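Local coordinates for CAIP (Helicobacter cinaedi, PDB 5LBH), which is a Dps-like mini-ferritin that binds iron and, as an antigen, promotes differentiation of macrophages into foam cells in atherosclerotic inflammation, at residues A[24-29]-A[43-48]; A[91-96]-A[138-143]. All coordinates share one frame; numbering follows the deposited sequence.

Interaction 1. Residues A[24-29]-A[43-48]; sequences NFHWNV and EIYEQF. With FE (Fe (III) ion), chain V.
Tyr45 of helix 34-61 turns the edge of its ring onto one face of the His26 imidazole of helix 4-28, a T-shaped stack with the planes at 84° and the ring centroids 5.4 Å apart. The touching atom is Tyr45 CE2, which stands over the rim of the imidazole rather than its middle, 3.8 Å from His26 CD2. Tyr45 reaches this place from a first torsion of 67°, which sets its CG between the backbone N and the carbonyl carbon. The other ring comes to meet it with CG anti to the backbone N (chi1 175°), and its far corner carries the metal: His26 NE2 binds the iron(III) ion at 2.4 Å, and water 1 lies 2.6 Å from the same iron. Asp53 and Glu57 of a neighbouring subunit complete the ligands, so the site is built across a subunit interface, as in the ferroxidase centres of the Dps family. On the other ring nitrogen, His26 ND1 is hydrogen-bonded to Thr41, while His38 also stacks on the imidazole and Tyr45 stacks on His23. The case is an example of second-shell support for a metal ligand: Thr41, by its hydroxyl, and Tyr45, by its aromatic edge, probably restrain the rotation of the imidazole and help keep NE2 directed at the iron.

Interaction 2. Residues A[91-96]-A[138-143]; sequences EIAQAV and WMLKSQ
Apolar side-chain contact is the main kind in this meeting of helix 89-116 with helix 120-144, and Leu140 is the one residue of 138-143 that comes within 4.5 Å of 91-96. The two methyl groups of Leu140 divide the work. CD1 goes to Val96, lying 3.6 Å from Val96 CG1, and the two branched side chains cross at about a right angle, so they meet methyl against methyl rather than along their lengths. CD2 goes instead to Ala93, where it comes within 4.1 Å of Ala93 CB. The valine methyl that is used is the one anti to its backbone N (chi1 161°). Ala93 and Val96 stand three residues apart, nearly one helical turn, which gives Leu140 two neighbours on one face of helix 89-116.

A second kind of contact is side chain against backbone. Leu140 CD2 rests 3.6 Å from Ala93 O, so the leucine packs on the main chain of the facing helix as well as on its methyl groups. The short alanine side chain is consistent with this close approach: the CA atoms of Ala93 and Leu140 are 6.6 Å apart, the nearest pair between the two segments.

Around this point Leu140 continues onto Leu97 and Tyr100 of helix 89-116. Other faces of helix 120-144 pack on another copy of the protein, where Met139 and Ser142 meet Phe34 of that subunit. Leu140 of one helix thus packs on Ala93 and Val96 of the other, within the ferritin-like four-helix bundle, and the chemistry of the join implies cohesion by van der Waals contact and burial of apolar surface, without directional polar bonds between the segments.

How the interactions relate
The two contacts each join a pair of helices: interaction 1 joins helices 4-28 and 34-61, interaction 2 joins helices 89-116 and 120-144, and together they involve all four long helices of the bundle. Their centres lie 14 Å apart, yet they touch directly. Phe25 CZ packs 3.5 Å from Ala95 CB, and Ile92 CD1 lies 3.6 Å from Phe25 O and 3.8 Å from Val29 CB. Phe25 and Val29 on one side and Ile92 and Ala95 on the other thus bridge the two pairs, through residues not used within either contact. The iron belongs to interaction 1 alone, whereas 138-143 meets another face of segment 91-96 than Phe25 does and packs against a different subunit.

Interaction 1. Residues A[24-29]-A[43-48]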
# COMPACT_ATOMS: atom_id res chain seq x y z
N ASN A 24 2.44 -33.34 -5.89
CA ASN A 24 2.32 -34.25 -7.02
C ASN A 24 1.08 -33.94 -7.86
O ASN A 24 1.17 -33.85 -9.09
CB ASN A 24 2.33 -35.68 -6.46
CG ASN A 24 2.16 -36.74 -7.51
OD1 ASN A 24 2.26 -36.48 -8.70
ND2 ASN A 24 1.94 -37.97 -7.05
N PHE A 25 -0.08 -33.72 -7.22
CA PHE A 25 -1.25 -33.25 -7.98
C PHE A 25 -0.96 -31.93 -8.68
O PHE A 25 -1.36 -31.72 -9.84
CB PHE A 25 -2.45 -33.08 -7.05
CG PHE A 25 -2.91 -34.34 -6.39
CD1 PHE A 25 -2.67 -35.57 -6.98
CD2 PHE A 25 -3.60 -34.30 -5.19
CE1 PHE A 25 -3.10 -36.74 -6.38
CE2 PHE A 25 -4.04 -35.46 -4.58
CZ PHE A 25 -3.79 -36.69 -5.18
N HIS A 26 -0.26 -31.03 -7.99
CA HIS A 26 0.06 -29.72 -8.52
C HIS A 26 0.92 -29.81 -9.78
O HIS A 26 0.74 -29.03 -10.72
CB HIS A 26 0.75 -28.92 -7.41
CG HIS A 26 1.26 -27.58 -7.83
ND1 HIS A 26 0.42 -26.53 -8.14
CD2 HIS A 26 2.52 -27.11 -7.93
CE1 HIS A 26 1.16 -25.47 -8.44
NE2 HIS A 26 2.43 -25.80 -8.32
N TRP A 27 1.88 -30.74 -9.81
CA TRP A 27 2.82 -30.86 -10.92
C TRP A 27 2.26 -31.64 -12.10
O TRP A 27 2.64 -31.37 -13.25
CB TRP A 27 4.10 -31.55 -10.45
CG TRP A 27 4.87 -30.85 -9.39
CD1 TRP A 27 5.02 -29.50 -9.25
CD2 TRP A 27 5.63 -31.46 -8.34
NE1 TRP A 27 5.83 -29.24 -8.16
CE2 TRP A 27 6.21 -30.42 -7.59
CE3 TRP A 27 5.87 -32.79 -7.96
CZ2 TRP A 27 7.01 -30.66 -6.47
CZ3 TRP A 27 6.65 -33.04 -6.86
CH2 TRP A 27 7.22 -31.97 -6.12
N ASN A 28 1.41 -32.64 -11.86
CA ASN A 28 1.11 -33.67 -12.85
C ASN A 28 -0.35 -33.66 -13.31
O ASN A 28 -0.82 -34.67 -13.86
CB ASN A 28 1.48 -35.05 -12.31
CG ASN A 28 2.97 -35.20 -12.06
OD1 ASN A 28 3.78 -34.78 -12.87
ND2 ASN A 28 3.34 -35.84 -10.95
N VAL A 29 -1.09 -32.58 -13.03
CA VAL A 29 -2.42 -32.42 -13.60
C VAL A 29 -2.33 -32.20 -15.11
O VAL A 29 -1.44 -31.50 -15.61
CB VAL A 29 -3.18 -31.28 -12.88
CG1 VAL A 29 -2.46 -29.94 -13.00
CG2 VAL A 29 -4.58 -31.15 -13.44
N GLU A 43 -2.46 -23.51 -3.35
CA GLU A 43 -3.07 -22.95 -2.15
C GLU A 43 -3.27 -24.01 -1.07
O GLU A 43 -3.11 -23.72 0.13
CB GLU A 43 -4.40 -22.30 -2.51
CG GLU A 43 -4.23 -21.09 -3.40
CD GLU A 43 -5.55 -20.48 -3.78
OE1 GLU A 43 -5.60 -19.24 -3.98
OE2 GLU A 43 -6.55 -21.24 -3.86
N ILE A 44 -3.63 -25.23 -1.46
CA ILE A 44 -3.88 -26.29 -0.49
C ILE A 44 -2.59 -26.73 0.20
O ILE A 44 -2.56 -26.90 1.42
CB ILE A 44 -4.59 -27.48 -1.16
CG1 ILE A 44 -6.01 -27.07 -1.61
CG2 ILE A 44 -4.57 -28.71 -0.25
CD1 ILE A 44 -6.76 -28.21 -2.31
N TYR A 45 -1.51 -26.94 -0.55
CA TYR A 45 -0.34 -27.41 0.17
C TYR A 45 0.28 -26.31 1.03
O TYR A 45 0.93 -26.63 2.03
CB TYR A 45 0.70 -28.05 -0.78
CG TYR A 45 1.44 -27.21 -1.82
CD1 TYR A 45 2.31 -26.17 -1.44
CD2 TYR A 45 1.36 -27.52 -3.18
CE1 TYR A 45 3.02 -25.42 -2.41
CE2 TYR A 45 2.06 -26.80 -4.14
CZ TYR A 45 2.89 -25.75 -3.75
OH TYR A 45 3.59 -25.05 -4.71
N GLU A 46 0.04 -25.04 0.71
CA GLU A 46 0.52 -23.97 1.59
C GLU A 46 -0.29 -23.90 2.88
O GLU A 46 0.27 -23.62 3.94
CB GLU A 46 0.47 -22.62 0.86
CG GLU A 46 1.57 -22.43 -0.19
CD GLU A 46 1.36 -21.20 -1.11
OE1 GLU A 46 0.30 -20.52 -1.02
OE2 GLU A 46 2.24 -20.94 -1.96
N GLN A 47 -1.58 -24.25 2.82
CA GLN A 47 -2.38 -24.25 4.04
C GLN A 47 -2.03 -25.43 4.94
O GLN A 47 -1.98 -25.26 6.17
CB GLN A 47 -3.88 -24.32 3.68
CG GLN A 47 -4.45 -23.04 3.08
CD GLN A 47 -4.65 -21.94 4.13
OE1 GLN A 47 -3.98 -20.90 4.09
NE2 GLN A 47 -5.57 -22.17 5.07
N PHE A 48 -1.68 -26.58 4.37
CA PHE A 48 -1.25 -27.72 5.17
C PHE A 48 0.19 -27.59 5.64
O PHE A 48 0.54 -28.22 6.64
CB PHE A 48 -1.47 -29.03 4.41
CG PHE A 48 -2.87 -29.56 4.57
CD1 PHE A 48 -3.91 -29.10 3.76
CD2 PHE A 48 -3.16 -30.47 5.58
CE1 PHE A 48 -5.21 -29.56 3.94
CE2 PHE A 48 -4.45 -30.95 5.76
CZ PHE A 48 -5.48 -30.49 4.94
FE FE V . 4.53 -24.67 -8.65
O HOH W 1 4.22 -22.53 -10.07

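Interaction 2. Residues A[91-96]-A[138-143]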
# COMPACT_ATOMS: atom_id res chain seq x y z
N GLU A 91 -10.06 -36.59 -11.12
CA GLU A 91 -9.45 -37.54 -10.20
C GLU A 91 -8.86 -36.82 -8.98
O GLU A 91 -9.04 -37.27 -7.84
CB GLU A 91 -8.40 -38.36 -10.94
CG GLU A 91 -7.39 -39.00 -10.03
CD GLU A 91 -6.43 -39.94 -10.75
OE1 GLU A 91 -6.23 -39.79 -11.99
OE2 GLU A 91 -5.86 -40.81 -10.05
N ILE A 92 -8.18 -35.69 -9.19
CA ILE A 92 -7.61 -34.92 -8.08
C ILE A 92 -8.70 -34.42 -7.14
O ILE A 92 -8.54 -34.45 -5.91
CB ILE A 92 -6.76 -33.76 -8.62
CG1 ILE A 92 -5.48 -34.26 -9.27
CG2 ILE A 92 -6.51 -32.71 -7.53
CD1 ILE A 92 -4.66 -33.18 -9.92
N ALA A 93 -9.81 -33.94 -7.70
CA ALA A 93 -10.90 -33.43 -6.86
C ALA A 93 -11.40 -34.49 -5.90
O ALA A 93 -11.75 -34.16 -4.76
CB ALA A 93 -12.04 -32.94 -7.73
N GLN A 94 -11.43 -35.76 -6.30
CA GLN A 94 -11.91 -36.77 -5.36
C GLN A 94 -10.79 -37.37 -4.52
O GLN A 94 -11.05 -37.81 -3.39
CB GLN A 94 -12.67 -37.88 -6.08
CG GLN A 94 -11.95 -38.48 -7.22
CD GLN A 94 -12.88 -38.92 -8.35
OE1 GLN A 94 -14.11 -38.87 -8.22
NE2 GLN A 94 -12.30 -39.35 -9.47
N ALA A 95 -9.55 -37.38 -4.99
CA ALA A 95 -8.46 -37.66 -4.07
C ALA A 95 -8.50 -36.69 -2.89
O ALA A 95 -8.39 -37.10 -1.73
CB ALA A 95 -7.11 -37.58 -4.78
N VAL A 96 -8.70 -35.40 -3.17
CA VAL A 96 -8.67 -34.39 -2.13
C VAL A 96 -9.90 -34.51 -1.23
O VAL A 96 -9.81 -34.35 -0.01
CB VAL A 96 -8.55 -32.98 -2.76
CG1 VAL A 96 -8.98 -31.88 -1.76
CG2 VAL A 96 -7.17 -32.76 -3.35
N TRP A 138 -18.09 -29.30 1.17
CA TRP A 138 -19.31 -28.90 0.48
C TRP A 138 -19.02 -28.40 -0.94
O TRP A 138 -19.80 -28.65 -1.87
CB TRP A 138 -20.04 -27.81 1.27
CG TRP A 138 -21.10 -27.13 0.45
CD1 TRP A 138 -22.22 -27.71 -0.08
CD2 TRP A 138 -21.13 -25.75 0.04
NE1 TRP A 138 -22.95 -26.78 -0.79
CE2 TRP A 138 -22.31 -25.57 -0.73
CE3 TRP A 138 -20.29 -24.65 0.27
CZ2 TRP A 138 -22.65 -24.34 -1.29
CZ3 TRP A 138 -20.65 -23.42 -0.29
CH2 TRP A 138 -21.81 -23.28 -1.06
N MET A 139 -17.91 -27.70 -1.14
CA MET A 139 -17.61 -27.15 -2.45
C MET A 139 -17.15 -28.25 -3.41
O MET A 139 -17.53 -28.26 -4.58
CB MET A 139 -16.55 -26.06 -2.33
CG MET A 139 -17.03 -24.79 -1.61
SD MET A 139 -15.69 -23.57 -1.51
CE MET A 139 -16.61 -22.15 -0.94
N LEU A 140 -16.35 -29.21 -2.91
CA LEU A 140 -15.88 -30.30 -3.76
C LEU A 140 -17.04 -31.21 -4.16
O LEU A 140 -17.09 -31.69 -5.30
CB LEU A 140 -14.80 -31.10 -3.05
CG LEU A 140 -13.38 -30.52 -3.04
CD1 LEU A 140 -12.52 -31.19 -1.96
CD2 LEU A 140 -12.74 -30.67 -4.39
N LYS A 141 -17.97 -31.47 -3.24
CA LYS A 141 -19.14 -32.27 -3.60
C LYS A 141 -20.00 -31.56 -4.64
O LYS A 141 -20.51 -32.19 -5.57
CB LYS A 141 -19.98 -32.60 -2.37
CG LYS A 141 -19.39 -33.63 -1.45
CD LYS A 141 -20.22 -33.72 -0.20
CE LYS A 141 -19.79 -34.85 0.70
NZ LYS A 141 -20.58 -34.86 1.97
N SER A 142 -20.14 -30.24 -4.53
CA SER A 142 -20.90 -29.52 -5.55
C SER A 142 -20.17 -29.56 -6.88
O SER A 142 -20.80 -29.72 -7.93
CB SER A 142 -21.15 -28.08 -5.12
OG SER A 142 -22.06 -28.03 -4.03
N GLN A 143 -18.84 -29.50 -6.84
CA GLN A 143 -18.08 -29.49 -8.07
C GLN A 143 -18.09 -30.86 -8.75
O GLN A 143 -18.12 -30.93 -9.98
CB GLN A 143 -16.65 -29.02 -7.78
CG GLN A 143 -15.72 -29.07 -8.97
CD GLN A 143 -14.31 -28.63 -8.61
OE1 GLN A 143 -14.05 -28.23 -7.48
NE2 GLN A 143 -13.41 -28.70 -9.59